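Local coordinates for putative integron gene cassette protein (Uncultured bacterium, PDB 3GHJ) that is of unknown function but has the fold of the glyoxalase/bleomycin resistance/dioxygenase superfamily and is encoded by a mobile integron gene cassette, at residues 100-105 and 124-129. The protein carries 1 engineered substitution. Numbering follows the deposited sequence.
Sequences PLKKAL and VSLYFA
Leu105 lays its CD1 methyl over one face of the Phe128 ring, 3.8 Å from the ring centroid and only 16° off the ring normal. This is a CH-pi contact, displaced toward the CD1 side of the ring, with Phe128 CD1 3.7 Å from Leu105 CD1 and CE1 and CG scarcely further. The two side chains cross at about a right angle, and a branched leucine suits the place because one methyl can press on the flat ring while the rest of the side chain meets other neighbours. Phenylalanine suits its own place by offering a broad apolar face to that methyl while also meeting Phe138.

About one turn earlier in the helix, at Leu101 and Lys102, the strand's Leu126 reaches across. Leu126 CD1 comes to 3.8 Å from Lys102 N and packs against Lys102 CB, with Leu101 CB somewhat further off. Leucine fits here because, with CG anti to its carbonyl carbon, it sends an apolar methyl against the helix backbone. A lysine is tolerated beside it because only the base of its chain takes part: with CG anti to the backbone N (chi1 173°) and the chain extended, the ammonium leads away to the carbonyl O of Gly114, which accepts its hydrogen bond.

Further out, Phe138 of strand 135-140 meets the Phe128 ring with planes at about 60° and also touches Leu101 and Leu105. Helix 39-49 adds Ile49 against Leu105 and Phe45 against Phe128. The axes of 100-105 and 124-129 approach to 10.0 Å and run nearly parallel, helix 98-107 covering one face of a four-stranded mixed sheet. Strand 88-93, this helix and the three strands after it form a beta-alpha-beta-beta-beta module, consistent with the vicinal oxygen chelate fold of glyoxalases and bleomycin resistance proteins.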
# COMPACT_ATOMS: atom_id res chain seq x y z
N PRO A 100 -20.02 -7.76 8.82
CA PRO A 100 -19.59 -9.14 8.60
C PRO A 100 -18.08 -9.32 8.70
O PRO A 100 -17.62 -10.32 9.26
CB PRO A 100 -20.07 -9.44 7.18
CG PRO A 100 -21.23 -8.50 6.97
CD PRO A 100 -20.94 -7.27 7.78
N LEU A 101 -17.30 -8.37 8.19
CA LEU A 101 -15.85 -8.53 8.22
C LEU A 101 -15.31 -8.39 9.64
O LEU A 101 -14.41 -9.14 10.05
CB LEU A 101 -15.19 -7.50 7.29
CG LEU A 101 -15.29 -7.85 5.81
CD1 LEU A 101 -14.95 -6.62 4.97
CD2 LEU A 101 -14.38 -9.03 5.47
N LYS A 102 -15.85 -7.43 10.39
CA LYS A 102 -15.49 -7.30 11.80
C LYS A 102 -15.74 -8.61 12.55
O LYS A 102 -14.86 -9.10 13.28
CB LYS A 102 -16.27 -6.16 12.45
CG LYS A 102 -16.07 -6.07 13.95
CD LYS A 102 -16.75 -4.83 14.49
CE LYS A 102 -16.59 -4.72 16.00
NZ LYS A 102 -17.35 -3.55 16.53
N LYS A 103 -16.92 -9.18 12.36
CA LYS A 103 -17.28 -10.41 13.03
C LYS A 103 -16.40 -11.58 12.60
O LYS A 103 -16.00 -12.41 13.42
CB LYS A 103 -18.76 -10.73 12.76
CG LYS A 103 -19.33 -11.83 13.66
CD LYS A 103 -19.47 -11.33 15.09
CE LYS A 103 -20.17 -12.34 15.98
NZ LYS A 103 -20.31 -11.82 17.37
N ALA A 104 -16.10 -11.65 11.31
CA ALA A 104 -15.27 -12.74 10.80
C ALA A 104 -13.88 -12.68 11.41
O ALA A 104 -13.34 -13.69 11.84
CB ALA A 104 -15.18 -12.68 9.29
N LEU A 105 -13.29 -11.49 11.45
CA LEU A 105 -11.98 -11.33 12.07
C LEU A 105 -12.03 -11.73 13.55
O LEU A 105 -11.17 -12.48 14.03
CB LEU A 105 -11.47 -9.89 11.93
CG LEU A 105 -11.00 -9.45 10.54
CD1 LEU A 105 -10.68 -7.96 10.57
CD2 LEU A 105 -9.78 -10.24 10.11
N VAL A 124 -15.86 4.63 6.09
CA VAL A 124 -15.96 3.89 7.34
C VAL A 124 -14.75 2.96 7.42
O VAL A 124 -14.40 2.31 6.44
CB VAL A 124 -17.24 3.02 7.37
CG1 VAL A 124 -17.32 2.26 8.69
CG2 VAL A 124 -18.47 3.89 7.17
N SER A 125 -14.11 2.90 8.59
CA SER A 125 -12.91 2.09 8.75
C SER A 125 -13.01 1.09 9.88
O SER A 125 -13.65 1.34 10.90
CB SER A 125 -11.69 2.97 9.02
OG SER A 125 -11.44 3.87 7.95
N LEU A 126 -12.37 -0.06 9.69
CA LEU A 126 -12.08 -0.98 10.77
C LEU A 126 -10.58 -1.09 10.92
O LEU A 126 -9.87 -1.09 9.92
CB LEU A 126 -12.60 -2.38 10.45
CG LEU A 126 -14.11 -2.54 10.32
CD1 LEU A 126 -14.40 -3.92 9.79
CD2 LEU A 126 -14.77 -2.31 11.68
N TYR A 127 -10.11 -1.22 12.15
CA TYR A 127 -8.68 -1.29 12.42
C TYR A 127 -8.33 -2.56 13.17
O TYR A 127 -9.04 -2.97 14.09
CB TYR A 127 -8.25 -0.08 13.25
CG TYR A 127 -8.39 1.23 12.52
CD1 TYR A 127 -9.51 2.04 12.73
CD2 TYR A 127 -7.43 1.66 11.62
CE1 TYR A 127 -9.65 3.25 12.05
CE2 TYR A 127 -7.56 2.87 10.94
CZ TYR A 127 -8.67 3.66 11.17
OH TYR A 127 -8.80 4.86 10.51
N PHE A 128 -7.23 -3.19 12.78
CA PHE A 128 -6.77 -4.41 13.44
C PHE A 128 -5.30 -4.61 13.15
O PHE A 128 -4.74 -3.94 12.27
CB PHE A 128 -7.57 -5.63 12.96
CG PHE A 128 -7.46 -5.91 11.48
CD1 PHE A 128 -8.25 -5.21 10.57
CD2 PHE A 128 -6.57 -6.86 11.00
CE1 PHE A 128 -8.15 -5.47 9.20
CE2 PHE A 128 -6.46 -7.12 9.63
CZ PHE A 128 -7.25 -6.42 8.73
N ALA A 129 -4.68 -5.51 13.89
CA ALA A 129 -3.25 -5.80 13.77
C ALA A 129 -2.99 -7.09 13.00
O ALA A 129 -3.78 -8.03 13.07
CB ALA A 129 -2.61 -5.88 15.16